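Local coordinates for protein DUTPase (Staphylococcus phage 11, PDB 4GV8) that hydrolyses dUTP to dUMP and pyrophosphate as a trimeric jelly-roll enzyme of a staphylococcal phage, and also moonlights in another role, at residues 78-81 / 82-86; 126-129 / 130-134; 115-118 / 119-123. All blocks are in the same frame, centred on the assembly; numbering follows the deposited sequence.

In the fold
Only contact 1 (78-81 / 82-86) touches the bound nucleotide, gripping the deoxyuridine half of DUP in an active site assembled from all three subunits. Contact 2 (126-129 / 130-134) turns the chain into strand 133-141, in the seven-stranded sheet that holds strand 73-80 of contact 1, on the opposite side of the chain's centre. The two centres are about 22 Å apart, nearest atoms about 11 Å, and the Leu134 side chain stands about 10 Å from a DUP. Contact 3 (115-118 / 119-123) lies on the surface, its centre about 35 Å from that of contact 1 and about 15 Å from that of contact 2, which begins just after it in the chain.

Contact 1 of 3, residues 78-81 / 82-86. With DUP (2'-deoxyuridine 5'-alpha,beta-imido-triphosphate), chain J.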
loop_
_atom_site.group_PDB
_atom_site.type_symbol
_atom_site.label_atom_id
_atom_site.label_comp_id
_atom_site.label_asym_id
_atom_site.label_seq_id
_atom_site.Cartn_x
_atom_site.Cartn_y
_atom_site.Cartn_z
ATOM N N GLY B 78 -1.542 7.722 -0.602
ATOM C CA GLY B 78 -2.179 8.804 0.112
ATOM C C GLY B 78 -3.646 8.814 -0.164
ATOM O O GLY B 78 -4.089 8.682 -1.309
ATOM N N LYS B 79 -4.406 8.956 0.906
ATOM C CA LYS B 79 -5.865 9.108 0.809
ATOM C C LYS B 79 -6.131 10.600 0.802
ATOM O O LYS B 79 -5.845 11.308 1.779
ATOM C CB LYS B 79 -6.554 8.391 1.969
ATOM C CG LYS B 79 -6.499 6.865 1.858
ATOM C CD LYS B 79 -5.119 6.128 1.841
ATOM C CE LYS B 79 -4.357 6.250 3.176
ATOM N NZ LYS B 79 -3.111 5.433 3.237
ATOM N N ILE B 80 -6.643 11.083 -0.318
ATOM C CA ILE B 80 -6.882 12.517 -0.525
ATOM C C ILE B 80 -8.392 12.805 -0.288
ATOM O O ILE B 80 -9.232 12.354 -1.075
ATOM C CB ILE B 80 -6.475 12.987 -1.976
ATOM C CG1 ILE B 80 -5.107 12.415 -2.398
ATOM C CG2 ILE B 80 -6.542 14.531 -2.107
ATOM C CD1 ILE B 80 -3.943 12.670 -1.416
ATOM N N ASP B 81 -8.724 13.500 0.813
ATOM C CA ASP B 81 -10.135 13.772 1.140
ATOM C C ASP B 81 -10.755 14.809 0.211
ATOM O O ASP B 81 -10.086 15.773 -0.260
ATOM C CB ASP B 81 -10.297 14.253 2.592
ATOM C CG ASP B 81 -9.683 13.312 3.591
ATOM O OD1 ASP B 81 -10.310 12.291 3.948
ATOM O OD2 ASP B 81 -8.556 13.615 4.045
ATOM N N ALA B 82 -12.064 14.641 0.033
ATOM C CA ALA B 82 -12.946 15.633 -0.629
ATOM C C ALA B 82 -12.716 17.082 -0.148
ATOM O O ALA B 82 -12.629 18.045 -0.965
ATOM C CB ALA B 82 -14.423 15.215 -0.485
ATOM N N GLY B 83 -12.510 17.319 1.136
ATOM C CA GLY B 83 -12.275 18.790 1.462
ATOM C C GLY B 83 -10.863 19.403 1.246
ATOM O O GLY B 83 -10.604 20.559 1.602
ATOM N N TYR B 84 -9.932 18.655 0.667
ATOM C CA TYR B 84 -8.537 19.072 0.693
ATOM C C TYR B 84 -8.132 19.830 -0.556
ATOM O O TYR B 84 -8.091 19.260 -1.662
ATOM C CB TYR B 84 -7.658 17.836 0.851
ATOM C CG TYR B 84 -6.252 18.158 1.023
ATOM C CD1 TYR B 84 -5.749 18.565 2.276
ATOM C CD2 TYR B 84 -5.379 18.084 -0.055
ATOM C CE1 TYR B 84 -4.393 18.874 2.427
ATOM C CE2 TYR B 84 -4.037 18.395 0.093
ATOM C CZ TYR B 84 -3.540 18.775 1.318
ATOM O OH TYR B 84 -2.181 19.046 1.406
ATOM N N HIS B 85 -7.785 21.109 -0.369
ATOM C CA HIS B 85 -7.376 21.986 -1.489
ATOM C C HIS B 85 -5.924 22.436 -1.405
ATOM O O HIS B 85 -5.520 23.393 -2.065
ATOM C CB HIS B 85 -8.323 23.182 -1.600
ATOM C CG HIS B 85 -9.772 22.797 -1.885
ATOM N ND1 HIS B 85 -10.814 23.594 -1.557
ATOM C CD2 HIS B 85 -10.323 21.680 -2.504
ATOM C CE1 HIS B 85 -11.961 23.019 -1.933
ATOM N NE2 HIS B 85 -11.671 21.848 -2.507
ATOM N N GLY B 86 -5.122 21.732 -0.612
ATOM C CA GLY B 86 -3.698 21.953 -0.549
ATOM C C GLY B 86 -2.895 21.225 -1.631
ATOM O O GLY B 86 -3.429 20.502 -2.504
HETATM O O4 DUP J . 0.211 10.890 0.595
HETATM C C4 DUP J . -0.590 11.930 0.945
HETATM C C5 DUP J . -1.589 11.781 1.892
HETATM C C6 DUP J . -2.388 12.827 2.203
HETATM N N3 DUP J . -0.509 13.116 0.321
HETATM C C2 DUP J . -1.268 14.172 0.694
HETATM O O2 DUP J . -1.042 15.342 0.090
HETATM N N1 DUP J . -2.223 14.042 1.637
HETATM C "C1'" DUP J . -3.096 15.154 2.032
HETATM C "C2'" DUP J . -4.503 14.997 1.444
HETATM C "C3'" DUP J . -5.350 14.536 2.630
HETATM O "O3'" DUP J . -6.717 14.905 2.468
HETATM O "O4'" DUP J . -3.268 15.188 3.480
HETATM C "C4'" DUP J . -4.662 15.135 3.857
HETATM C "C5'" DUP J . -4.882 14.341 5.145
HETATM O "O5'" DUP J . -4.585 12.928 5.007
HETATM P PA DUP J . -4.467 12.022 6.308
HETATM O O1A DUP J . -5.822 12.104 6.952
HETATM O O2A DUP J . -3.940 10.689 5.675
HETATM N N3A DUP J . -3.252 12.646 7.324
HETATM P PB DUP J . -3.478 12.900 8.994
HETATM O O1B DUP J . -4.696 12.121 9.477
HETATM O O2B DUP J . -2.128 12.572 9.644
HETATM O O3B DUP J . -3.755 14.536 8.998
HETATM P PG DUP J . -5.156 15.303 9.334
HETATM O O2G DUP J . -5.103 15.506 10.823
HETATM O O1G DUP J . -6.308 14.404 8.862
HETATM O O3G DUP J . -5.132 16.546 8.473
HETATM O O HOH W 1 -9.866 17.455 -2.659
#
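Tyr84 and Asp81 are the two ends of a type I beta turn, closed by Tyr84 N donating to Asp81 O at 3.0 Å. The turn lies in the beta-hairpin between strands 73-80 and 89-94, the element that in trimeric dUTPases holds the deoxyuridine. Water 1 lies within hydrogen-bonding distance of both Asp81 O and Tyr84 O, and bridges them.

The Tyr84 side chain is worth following outward. CB rises past the turn, 3.4 Å from Asp81 O, and is almost as close to DUP O3'. With CG anti to the backbone N (chi1 -174°), the ring stands up alongside the sugar and offers it a face. DUP C2' sits 3.5 Å above the ring plane, over its centre; CG, CD2 and CE2 all meet this carbon, while CZ finds C1' at 3.7 Å. A ribose would carry its extra hydroxyl at C2', so this packing is consistent with the family's preference for deoxyribose. The opposite face is backed by Gly86 N, set toward the rim, and OH at the tip is hydrogen-bonded to Asn87 O, which steadies the ring.

Ile80 works from the strand: its CG2 approaches Tyr84 CD2 obliquely at 4.3 Å, and its CD1 reaches DUP C2 at 3.7 Å. Gly78 lets the base in close, its CA lying against DUP O4.

Asp81 also reaches the second subunit, where its OD1 accepts from Ala25 N. Its other carboxylate oxygen and its own amide share one partner: Asp81 N donates to DUP O3' at 3.0 Å, nearly straight at 167°, and DUP O3' in turn donates to Asp81 OD2 at 2.7 Å.

Contact 2 of 3, residues 126-129 / 130-134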
loop_
_atom_site.group_PDB
_atom_site.type_symbol
_atom_site.label_atom_id
_atom_site.label_comp_id
_atom_site.label_asym_id
_atom_site.label_seq_id
_atom_site.Cartn_x
_atom_site.Cartn_y
_atom_site.Cartn_z
ATOM N N TYR B 126 18.979 7.881 -5.548
ATOM C CA TYR B 126 18.135 8.319 -6.689
ATOM C C TYR B 126 18.091 9.840 -6.766
ATOM O O TYR B 126 18.130 10.533 -5.730
ATOM C CB TYR B 126 16.681 7.810 -6.546
ATOM C CG TYR B 126 16.593 6.327 -6.814
ATOM C CD1 TYR B 126 16.237 5.854 -8.073
ATOM C CD2 TYR B 126 16.913 5.445 -5.854
ATOM C CE1 TYR B 126 16.170 4.519 -8.347
ATOM C CE2 TYR B 126 16.896 4.089 -6.094
ATOM C CZ TYR B 126 16.536 3.625 -7.348
ATOM O OH TYR B 126 16.474 2.284 -7.575
ATOM N N GLN B 127 18.032 10.370 -7.989
ATOM C CA GLN B 127 17.625 11.755 -8.159
ATOM C C GLN B 127 16.243 11.819 -8.872
ATOM O O GLN B 127 16.033 11.280 -9.968
ATOM C CB GLN B 127 18.661 12.588 -8.897
ATOM C CG GLN B 127 18.313 14.089 -8.840
ATOM C CD GLN B 127 19.441 14.900 -9.356
ATOM O OE1 GLN B 127 20.537 14.814 -8.822
ATOM N NE2 GLN B 127 19.214 15.633 -10.459
ATOM N N ILE B 128 15.291 12.370 -8.143
ATOM C CA ILE B 128 13.955 12.656 -8.642
ATOM C C ILE B 128 14.083 14.092 -9.188
ATOM O O ILE B 128 14.627 14.998 -8.530
ATOM C CB ILE B 128 12.916 12.622 -7.483
ATOM C CG1 ILE B 128 12.801 11.199 -6.932
ATOM C CG2 ILE B 128 11.558 13.205 -7.890
ATOM C CD1 ILE B 128 12.453 11.178 -5.469
ATOM N N ASN B 129 13.644 14.257 -10.404
ATOM C CA ASN B 129 13.747 15.523 -11.105
ATOM C C ASN B 129 12.387 16.099 -11.287
ATOM O O ASN B 129 11.391 15.379 -11.521
ATOM C CB ASN B 129 14.444 15.330 -12.443
ATOM C CG ASN B 129 15.870 14.886 -12.257
ATOM O OD1 ASN B 129 16.644 15.546 -11.560
ATOM N ND2 ASN B 129 16.197 13.730 -12.783
ATOM N N GLU B 130 12.350 17.407 -11.110
ATOM C CA GLU B 130 11.214 18.226 -11.474
ATOM C C GLU B 130 10.717 17.686 -12.821
ATOM O O GLU B 130 11.524 17.494 -13.725
ATOM C CB GLU B 130 11.718 19.694 -11.566
ATOM C CG GLU B 130 10.653 20.785 -11.558
ATOM C CD GLU B 130 9.903 20.883 -12.865
ATOM O OE1 GLU B 130 10.543 20.721 -13.927
ATOM O OE2 GLU B 130 8.674 21.120 -12.830
ATOM N N GLY B 131 9.426 17.348 -12.947
ATOM C CA GLY B 131 8.863 16.874 -14.239
ATOM C C GLY B 131 8.686 15.357 -14.303
ATOM O O GLY B 131 7.983 14.839 -15.177
ATOM N N ASP B 132 9.348 14.641 -13.390
ATOM C CA ASP B 132 9.204 13.168 -13.337
ATOM C C ASP B 132 7.765 12.754 -13.088
ATOM O O ASP B 132 7.088 13.310 -12.204
ATOM C CB ASP B 132 10.092 12.519 -12.248
ATOM C CG ASP B 132 11.560 12.471 -12.631
ATOM O OD1 ASP B 132 11.872 12.680 -13.813
ATOM O OD2 ASP B 132 12.414 12.229 -11.745
ATOM N N LYS B 133 7.314 11.796 -13.887
ATOM C CA LYS B 133 5.981 11.162 -13.758
ATOM C C LYS B 133 6.092 10.051 -12.672
ATOM O O LYS B 133 6.381 8.879 -12.948
ATOM C CB LYS B 133 5.546 10.594 -15.094
ATOM C CG LYS B 133 4.057 10.277 -15.160
ATOM C CD LYS B 133 3.708 9.462 -16.389
ATOM C CE LYS B 133 3.554 10.321 -17.615
ATOM N NZ LYS B 133 3.599 9.399 -18.795
ATOM N N LEU B 134 5.958 10.501 -11.423
ATOM C CA LEU B 134 6.377 9.766 -10.239
ATOM C C LEU B 134 5.264 8.917 -9.579
ATOM O O LEU B 134 5.546 7.906 -8.937
ATOM C CB LEU B 134 6.914 10.783 -9.213
ATOM C CG LEU B 134 7.436 10.243 -7.887
ATOM C CD1 LEU B 134 8.553 9.245 -8.145
ATOM C CD2 LEU B 134 7.897 11.329 -6.906
HETATM O O HOH W 2 14.434 10.573 -11.876
#
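Asp132 holds Asn129 twice over, once through its side chain and once through its backbone, and the side-chain bond is the surprising one. Asp132 OD2 reaches back three residues to accept from Asn129 N at 2.7 Å, an almost perfectly straight bond (176°), yet the N-H comes down from well above the carboxylate plane, 59° out of it. The backbone bond, Asp132 N to Asn129 O at 2.9 Å, closes a type II beta turn from Asn129 to Asp132, with Gly131 at the position whose positive phi calls for glycine. What makes the double grip possible is the Asp132 torsion: CG lies beside its own backbone N (chi1 -75°), on the side facing Asn129. There is a price, since OD2 also lies 3.3 Å from Asn129 O, acceptor against acceptor.

Water 2 extends the network, donating to Asp132 OD2 and to Gln127 O and so joining the turn to strand 126-128. Between that strand and the start of the turn, Gln127 NE2 donates to Asn129 OD1 at 2.8 Å, on a lone pair and in the plane of both amides, which fixes the rotation of the Asn129 side chain. The apolar part is Ile128 CG2 on Leu134 CD2 at 4.2 Å; Leu134 goes on to Ile75, Ile90 and Ile92 in the jelly-roll interior. Ser31 bonds the backbone of Gly131 and Asp132, and Lys133, at the centre of an inverse gamma turn, gives its O to Arg64 NH1, a residue that lines a DUP pocket.

OD2 thus accepts two hydrogen bonds, one from an amide and one from a water, which would tend to favour the charged carboxylate, partly offset by the nearby Asn129 O.

Contact 3 of 3, residues 115-118 / 119-123; sequences DLSD and AIRQY
Arg121 and Asp118 form a salt bridge: NH2 donates to OD1 at 3.2 Å, with an N-H...O angle of 154°. It arrives on the syn side of the carboxylate but out of its plane, and the two flat groups are turned 51° against each other. Ser117 OG adds a weak hydrogen bond to the same OD1 at 3.2 Å. The hydroxyl also lies near the edge of the Arg121 guanidinium, in contact with it but not bonded. Asp118 can serve both because its CG sits between its backbone N and carbonyl carbon (chi1 59°), folding the carboxylate back over the bend.

That bend, at 118-119, is where the chain leaves strand 114-117 and enters strand 120-122, two short strands that pair with different partners, 106-108 and 103-104. This outlying region is probably part of the species-specific insert.

Ala119, at the corner, sets its CB 3.6 Å above the guanidinium plane and over its centre, so Arg121 lies flat on a methyl group while its edge meets the acid. Beyond, Ser117 and Arg121 both pack on Val107, and Arg121 NH1 has a long, weak ion pair with Glu38.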
loop_
_atom_site.group_PDB
_atom_site.type_symbol
_atom_site.label_atom_id
_atom_site.label_comp_id
_atom_site.label_asym_id
_atom_site.label_seq_id
_atom_site.Cartn_x
_atom_site.Cartn_y
_atom_site.Cartn_z
ATOM N N ASP B 115 22.071 8.459 -14.331
ATOM C CA ASP B 115 22.414 9.802 -14.813
ATOM C C ASP B 115 23.697 10.383 -14.176
ATOM O O ASP B 115 24.121 9.954 -13.100
ATOM C CB ASP B 115 21.249 10.761 -14.553
ATOM C CG ASP B 115 19.919 10.233 -15.072
ATOM O OD1 ASP B 115 19.892 9.610 -16.145
ATOM O OD2 ASP B 115 18.892 10.457 -14.410
ATOM N N LEU B 116 24.305 11.357 -14.877
ATOM C CA LEU B 116 25.379 12.189 -14.343
ATOM C C LEU B 116 24.855 12.976 -13.142
ATOM O O LEU B 116 23.744 13.513 -13.158
ATOM C CB LEU B 116 25.888 13.181 -15.410
ATOM N N SER B 117 25.656 13.022 -12.096
ATOM C CA SER B 117 25.337 13.780 -10.886
ATOM C C SER B 117 26.329 14.959 -10.670
ATOM O O SER B 117 27.367 15.055 -11.322
ATOM C CB SER B 117 25.375 12.841 -9.664
ATOM O OG SER B 117 24.827 13.476 -8.492
ATOM N N ASP B 118 25.973 15.824 -9.726
ATOM C CA ASP B 118 26.777 16.956 -9.279
ATOM C C ASP B 118 27.713 16.548 -8.136
ATOM O O ASP B 118 28.380 17.399 -7.552
ATOM C CB ASP B 118 25.846 18.112 -8.798
ATOM C CG ASP B 118 24.896 17.704 -7.625
ATOM O OD1 ASP B 118 24.693 16.502 -7.360
ATOM O OD2 ASP B 118 24.331 18.601 -6.951
ATOM N N ALA B 119 27.711 15.257 -7.771
ATOM C CA ALA B 119 28.513 14.763 -6.665
ATOM C C ALA B 119 28.820 13.307 -6.931
ATOM O O ALA B 119 28.162 12.678 -7.764
ATOM C CB ALA B 119 27.769 14.934 -5.362
ATOM N N ILE B 120 29.837 12.776 -6.256
ATOM C CA ILE B 120 30.089 11.322 -6.282
ATOM C C ILE B 120 29.373 10.791 -5.068
ATOM O O ILE B 120 29.760 11.080 -3.922
ATOM C CB ILE B 120 31.584 10.993 -6.331
ATOM C CG1 ILE B 120 32.265 11.883 -7.421
ATOM C CG2 ILE B 120 31.777 9.540 -6.682
ATOM C CD1 ILE B 120 33.778 11.909 -7.360
ATOM N N ARG B 121 28.267 10.100 -5.330
ATOM C CA ARG B 121 27.252 9.826 -4.317
ATOM C C ARG B 121 27.199 8.345 -4.009
ATOM O O ARG B 121 27.590 7.515 -4.827
ATOM C CB ARG B 121 25.848 10.265 -4.778
ATOM C CG ARG B 121 25.712 11.744 -4.944
ATOM C CD ARG B 121 24.286 12.219 -4.893
ATOM N NE ARG B 121 24.225 13.677 -4.985
ATOM C CZ ARG B 121 24.420 14.527 -3.977
ATOM N NH1 ARG B 121 24.689 14.105 -2.729
ATOM N NH2 ARG B 121 24.353 15.839 -4.233
ATOM N N GLN B 122 26.732 8.043 -2.796
ATOM C CA GLN B 122 26.562 6.682 -2.339
ATOM C C GLN B 122 25.655 5.869 -3.314
ATOM O O GLN B 122 24.567 6.319 -3.713
ATOM C CB GLN B 122 25.915 6.666 -0.951
ATOM C CG GLN B 122 26.739 7.242 0.183
ATOM C CD GLN B 122 26.071 7.091 1.541
ATOM O OE1 GLN B 122 25.156 6.264 1.723
ATOM N NE2 GLN B 122 26.554 7.865 2.520
ATOM N N TYR B 123 26.097 4.646 -3.613
ATOM C CA TYR B 123 25.443 3.771 -4.568
ATOM C C TYR B 123 24.043 3.433 -4.011
ATOM O O TYR B 123 23.906 3.142 -2.818
ATOM C CB TYR B 123 26.325 2.474 -4.831
ATOM C CG TYR B 123 25.776 1.595 -5.972
ATOM C CD1 TYR B 123 26.033 1.910 -7.313
ATOM C CD2 TYR B 123 24.929 0.520 -5.722
ATOM C CE1 TYR B 123 25.505 1.149 -8.368
ATOM C CE2 TYR B 123 24.388 -0.257 -6.769
ATOM C CZ TYR B 123 24.686 0.058 -8.093
ATOM O OH TYR B 123 24.177 -0.700 -9.140
#